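Interphotoreceptor retinoid-binding protein (Xenopus laevis, PDB 1J7X) probably carries retinoids through the matrix between the retinal pigment epithelium and the photoreceptors, using modules such as this one, which has a beta-beta-alpha spiral fold. Local coordinates at residues Glu219-Met224 with Ala230-Glu235; Ala89-Leu94 with Ala126-Asn131. All coordinates share one frame; numbering follows the deposited sequence.

How the interactions relate
Both contacts hold a helix against a neighbour, but at different depths of the chain. Interaction 1 is the deeper: it packs helix 216-226 on strand 231-234 of the six-stranded mixed sheet, its centre about 10 Å from that of the chain, and it relies on apolar side chains, two of them alanines, and one backbone hydrogen bond. Interaction 2 lies farther out, about 26 Å from the chain centre, where helix 88-98 meets helix 119-137; there a phenylalanine ring packs on a leucine while side-chain amides bind at the more open side. The two share no element and do not touch, their nearest atoms being about 12 Å apart.

Interaction 1 of 2, residues Glu219-Met224 with Ala230-Glu235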
loop_
_atom_site.group_PDB
_atom_site.type_symbol
_atom_site.label_atom_id
_atom_site.label_comp_id
_atom_site.label_asym_id
_atom_site.label_seq_id
_atom_site.Cartn_x
_atom_site.Cartn_y
_atom_site.Cartn_z
ATOM N N GLU A 219 -1.389 -1.881 -0.508
ATOM C CA GLU A 219 -2.449 -1.692 0.481
ATOM C C GLU A 219 -3.483 -2.704 0.340
ATOM O O GLU A 219 -3.910 -3.324 1.317
ATOM C CB GLU A 219 -3.041 -0.313 0.432
ATOM C CG GLU A 219 -2.163 0.732 1.087
ATOM C CD GLU A 219 -2.800 2.167 1.117
ATOM O OE1 GLU A 219 -4.043 2.254 1.180
ATOM O OE2 GLU A 219 -1.977 3.164 1.092
ATOM N N PHE A 220 -3.864 -2.968 -0.915
ATOM C CA PHE A 220 -4.896 -4.034 -1.222
ATOM C C PHE A 220 -4.442 -5.376 -0.781
ATOM O O PHE A 220 -5.194 -6.141 -0.075
ATOM C CB PHE A 220 -5.299 -4.032 -2.719
ATOM C CG PHE A 220 -6.286 -5.059 -3.056
ATOM C CD1 PHE A 220 -7.595 -4.850 -2.895
ATOM C CD2 PHE A 220 -5.885 -6.291 -3.607
ATOM C CE1 PHE A 220 -8.508 -5.941 -3.110
ATOM C CE2 PHE A 220 -6.763 -7.229 -3.914
ATOM C CZ PHE A 220 -8.068 -7.071 -3.673
ATOM N N ALA A 221 -3.202 -5.721 -1.167
ATOM C CA ALA A 221 -2.626 -7.031 -0.795
ATOM C C ALA A 221 -2.512 -7.167 0.771
ATOM O O ALA A 221 -2.847 -8.199 1.407
ATOM C CB ALA A 221 -1.233 -7.274 -1.406
ATOM N N TYR A 222 -1.971 -6.105 1.321
ATOM C CA TYR A 222 -1.799 -6.077 2.823
ATOM C C TYR A 222 -3.135 -6.312 3.559
ATOM O O TYR A 222 -3.257 -7.173 4.453
ATOM C CB TYR A 222 -1.150 -4.774 3.265
ATOM C CG TYR A 222 -0.904 -4.741 4.741
ATOM C CD1 TYR A 222 0.184 -5.376 5.315
ATOM C CD2 TYR A 222 -1.851 -4.149 5.562
ATOM C CE1 TYR A 222 0.337 -5.368 6.766
ATOM C CE2 TYR A 222 -1.720 -4.192 6.988
ATOM C CZ TYR A 222 -0.591 -4.777 7.547
ATOM O OH TYR A 222 -0.438 -4.813 8.911
ATOM N N LEU A 223 -4.130 -5.554 3.092
ATOM C CA LEU A 223 -5.476 -5.643 3.673
ATOM C C LEU A 223 -6.147 -6.966 3.476
ATOM O O LEU A 223 -6.740 -7.574 4.440
ATOM C CB LEU A 223 -6.338 -4.475 3.183
ATOM C CG LEU A 223 -5.880 -3.176 3.778
ATOM C CD1 LEU A 223 -6.676 -2.099 3.097
ATOM C CD2 LEU A 223 -6.120 -3.094 5.363
HETATM N N MSE A 224 -5.945 -7.580 2.312
HETATM C CA MSE A 224 -6.467 -8.912 2.092
HETATM C C MSE A 224 -5.786 -9.863 3.012
HETATM O O MSE A 224 -6.416 -10.823 3.487
HETATM C CB MSE A 224 -6.372 -9.375 0.618
HETATM C CG MSE A 224 -7.805 -9.978 0.111
HETATM SE SE MSE A 224 -9.099 -9.084 -0.248
HETATM C CE MSE A 224 -9.698 -8.975 0.952
ATOM N N ALA A 230 -7.210 -13.492 1.960
ATOM C CA ALA A 230 -6.472 -14.216 1.002
ATOM C C ALA A 230 -5.055 -14.599 1.450
ATOM O O ALA A 230 -4.511 -14.016 2.366
ATOM C CB ALA A 230 -6.380 -13.335 -0.225
ATOM N N THR A 231 -4.484 -15.502 0.716
ATOM C CA THR A 231 -3.104 -15.904 0.866
ATOM C C THR A 231 -2.278 -15.067 -0.128
ATOM O O THR A 231 -2.627 -14.977 -1.316
ATOM C CB THR A 231 -2.956 -17.377 0.581
ATOM O OG1 THR A 231 -3.773 -18.173 1.452
ATOM C CG2 THR A 231 -1.516 -17.827 0.749
ATOM N N ILE A 232 -1.211 -14.406 0.370
ATOM C CA ILE A 232 -0.370 -13.614 -0.462
ATOM C C ILE A 232 0.822 -14.478 -0.908
ATOM O O ILE A 232 1.536 -15.087 -0.097
ATOM C CB ILE A 232 0.169 -12.410 0.324
ATOM C CG1 ILE A 232 -0.965 -11.675 1.049
ATOM C CG2 ILE A 232 0.861 -11.429 -0.528
ATOM C CD1 ILE A 232 -2.137 -11.309 0.026
ATOM N N ILE A 233 1.128 -14.444 -2.192
ATOM C CA ILE A 233 2.195 -15.295 -2.789
ATOM C C ILE A 233 3.092 -14.495 -3.703
ATOM O O ILE A 233 2.626 -13.772 -4.598
ATOM C CB ILE A 233 1.554 -16.459 -3.573
ATOM C CG1 ILE A 233 0.590 -17.165 -2.676
ATOM C CG2 ILE A 233 2.651 -17.377 -4.209
ATOM C CD1 ILE A 233 -0.256 -18.182 -3.480
ATOM N N GLY A 234 4.426 -14.606 -3.465
ATOM C CA GLY A 234 5.343 -13.956 -4.367
ATOM C C GLY A 234 6.470 -13.283 -3.616
ATOM O O GLY A 234 6.966 -13.875 -2.676
ATOM N N GLU A 235 6.893 -12.135 -4.119
ATOM C CA GLU A 235 8.014 -11.411 -3.546
ATOM C C GLU A 235 7.535 -10.349 -2.530
ATOM O O GLU A 235 6.440 -9.823 -2.598
ATOM C CB GLU A 235 8.817 -10.751 -4.600
ATOM C CG GLU A 235 9.344 -11.737 -5.663
ATOM C CD GLU A 235 9.931 -11.056 -6.849
ATOM O OE1 GLU A 235 9.631 -9.849 -7.139
ATOM O OE2 GLU A 235 10.634 -11.758 -7.649
#
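Met224 and Ala230 meet where helix 216-226 turns back into strand 231-234, the second half of a beta-alpha-beta unit begun by strand 204-209, in the ClpP/crotonase-like part of the chain. This is the more open end, with Ala230 partly exposed, and it is held by the backbone and by Met224 CG. Ala230 N donates to Met224 O over 3.2 Å, nearly straight at the hydrogen (166°), and CG of Met224 lies 3.7 Å from CB of Ala230. The selenomethionine chain bends at chi2 and chi3, which carries its end away from Ala230 and toward Leu162 of helix 158-163.

The closely packed part lies farther along, where Ala221 and Ile232 are both buried and Ile232 also rests on Val207 and Thr209 of the neighbouring strand. Ala221 CB and Ile232 CD1 are still 4.4 Å apart, because CD1 sits against the carbonyl of Ala221 rather than against its methyl. From the strand, CG1 of Ile232 is set beside its own backbone N, anti to the carbonyl carbon (chi1 -49°), and a bend at chi2 (-53°) then brings CD1 to 3.5 Å from the carbonyl oxygen of Ala221.

Interaction 2 of 2, residues Ala89-Leu94 with Ala126-Asn131; sequences AMLQAL and APFIVN
Leu91 lies over one face of the Phe128 ring: its CB sits 3.8 Å from the ring centroid in a CH-pi contact, and its CD1 comes to 3.4 Å from CE2 at the rim. Gln92 meets the same ring differently, bringing OE1 in plane to its edge, 3.4 Å from Phe128 CD1, with the amide turned 74° from the ring. Both ends of that amide are engaged. OE1 accepts from Asn131 ND2 over 3.0 Å along an almost straight path, while NE2 gives a hydrogen to Phe128 O at 3.2 Å, from above the carbonyl plane. Gln92 gets there with CG anti to its backbone N (chi1 -176°) and a bend at chi2. A leucine here would probably leave Asn131 ND2 without this acceptor and Phe128 O without the bond from the amide nitrogen.

In the next shell Asn96 OD1 also takes a hydrogen bond from NE2, steadying the amide, and Leu125 backs Leu91. Phe128 also touches Glu88 and Val95, and Pro127 CB lies on the ring face opposite Leu91. The segments cross at -56° with axes 9.0 Å apart, an oblique helix pair joined by CH-pi and amide contacts, with strands 100-104 and 108-112 between them in sequence.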
loop_
_atom_site.group_PDB
_atom_site.type_symbol
_atom_site.label_atom_id
_atom_site.label_comp_id
_atom_site.label_asym_id
_atom_site.label_seq_id
_atom_site.Cartn_x
_atom_site.Cartn_y
_atom_site.Cartn_z
ATOM N N ALA A 89 -19.510 1.855 -25.810
ATOM C CA ALA A 89 -18.710 0.817 -26.491
ATOM C C ALA A 89 -17.217 1.010 -26.125
ATOM O O ALA A 89 -16.476 0.036 -25.840
ATOM C CB ALA A 89 -18.874 0.929 -27.970
HETATM N N MSE A 90 -16.785 2.266 -26.149
HETATM C CA MSE A 90 -15.389 2.552 -25.816
HETATM C C MSE A 90 -15.063 2.269 -24.340
HETATM O O MSE A 90 -13.995 1.759 -24.042
HETATM C CB MSE A 90 -15.017 3.976 -26.140
HETATM C CG MSE A 90 -14.831 4.200 -27.639
HETATM SE SE MSE A 90 -13.977 5.901 -28.001
HETATM C CE MSE A 90 -15.484 6.930 -27.825
ATOM N N LEU A 91 -15.976 2.612 -23.438
ATOM C CA LEU A 91 -15.769 2.325 -22.029
ATOM C C LEU A 91 -15.619 0.819 -21.846
ATOM O O LEU A 91 -14.738 0.402 -21.114
ATOM C CB LEU A 91 -16.960 2.855 -21.188
ATOM C CG LEU A 91 -16.945 4.343 -20.955
ATOM C CD1 LEU A 91 -18.224 4.854 -20.248
ATOM C CD2 LEU A 91 -15.776 4.714 -20.152
ATOM N N GLN A 92 -16.533 0.002 -22.436
ATOM C CA GLN A 92 -16.427 -1.485 -22.239
ATOM C C GLN A 92 -15.106 -1.963 -22.815
ATOM O O GLN A 92 -14.413 -2.768 -22.201
ATOM C CB GLN A 92 -17.615 -2.241 -22.941
ATOM C CG GLN A 92 -17.590 -3.714 -22.690
ATOM C CD GLN A 92 -17.813 -4.055 -21.208
ATOM O OE1 GLN A 92 -18.930 -3.865 -20.675
ATOM N NE2 GLN A 92 -16.674 -4.377 -20.479
ATOM N N ALA A 93 -14.705 -1.375 -23.948
ATOM C CA ALA A 93 -13.463 -1.770 -24.601
ATOM C C ALA A 93 -12.248 -1.460 -23.682
ATOM O O ALA A 93 -11.320 -2.291 -23.582
ATOM C CB ALA A 93 -13.307 -1.027 -25.892
ATOM N N LEU A 94 -12.253 -0.271 -23.051
ATOM C CA LEU A 94 -11.208 0.143 -22.136
ATOM C C LEU A 94 -11.128 -0.814 -20.920
ATOM O O LEU A 94 -10.050 -1.331 -20.534
ATOM C CB LEU A 94 -11.515 1.498 -21.697
ATOM C CG LEU A 94 -10.486 2.121 -20.699
ATOM C CD1 LEU A 94 -9.082 2.060 -21.295
ATOM C CD2 LEU A 94 -10.875 3.530 -20.296
ATOM N N ALA A 126 -17.543 1.219 -13.394
ATOM C CA ALA A 126 -18.185 0.099 -12.642
ATOM C C ALA A 126 -19.165 -0.748 -13.428
ATOM O O ALA A 126 -19.061 -1.941 -13.336
ATOM C CB ALA A 126 -18.869 0.601 -11.374
ATOM N N PRO A 127 -20.082 -0.154 -14.185
ATOM C CA PRO A 127 -21.067 -0.933 -14.935
ATOM C C PRO A 127 -20.415 -1.916 -15.920
ATOM O O PRO A 127 -20.902 -2.950 -16.137
ATOM C CB PRO A 127 -21.896 0.167 -15.668
ATOM C CG PRO A 127 -21.768 1.305 -14.770
ATOM C CD PRO A 127 -20.357 1.274 -14.341
ATOM N N PHE A 128 -19.293 -1.556 -16.429
ATOM C CA PHE A 128 -18.569 -2.361 -17.442
ATOM C C PHE A 128 -17.720 -3.398 -16.738
ATOM O O PHE A 128 -17.497 -4.491 -17.340
ATOM C CB PHE A 128 -17.736 -1.413 -18.309
ATOM C CG PHE A 128 -18.631 -0.282 -18.921
ATOM C CD1 PHE A 128 -19.478 -0.565 -19.961
ATOM C CD2 PHE A 128 -18.652 0.948 -18.381
ATOM C CE1 PHE A 128 -20.339 0.453 -20.537
ATOM C CE2 PHE A 128 -19.522 1.984 -18.888
ATOM C CZ PHE A 128 -20.352 1.714 -19.967
ATOM N N ILE A 129 -17.224 -3.052 -15.536
ATOM C CA ILE A 129 -16.421 -3.990 -14.771
ATOM C C ILE A 129 -17.283 -5.187 -14.375
ATOM O O ILE A 129 -16.827 -6.387 -14.276
ATOM C CB ILE A 129 -15.776 -3.343 -13.538
ATOM C CG1 ILE A 129 -14.862 -2.320 -14.044
ATOM C CG2 ILE A 129 -15.025 -4.444 -12.778
ATOM C CD1 ILE A 129 -14.292 -1.493 -12.888
ATOM N N VAL A 130 -18.564 -4.921 -14.250
ATOM C CA VAL A 130 -19.469 -6.037 -13.994
ATOM C C VAL A 130 -19.362 -7.149 -15.034
ATOM O O VAL A 130 -19.377 -8.367 -14.701
ATOM C CB VAL A 130 -20.937 -5.574 -13.936
ATOM C CG1 VAL A 130 -21.868 -6.758 -13.922
ATOM C CG2 VAL A 130 -21.195 -4.664 -12.727
ATOM N N ASN A 131 -19.312 -6.738 -16.309
ATOM C CA ASN A 131 -19.273 -7.667 -17.414
ATOM C C ASN A 131 -17.873 -8.292 -17.557
ATOM O O ASN A 131 -17.733 -9.454 -17.853
ATOM C CB ASN A 131 -19.583 -6.917 -18.732
ATOM C CG ASN A 131 -20.998 -6.417 -18.774
ATOM O OD1 ASN A 131 -21.892 -7.106 -18.275
ATOM N ND2 ASN A 131 -21.219 -5.225 -19.378
#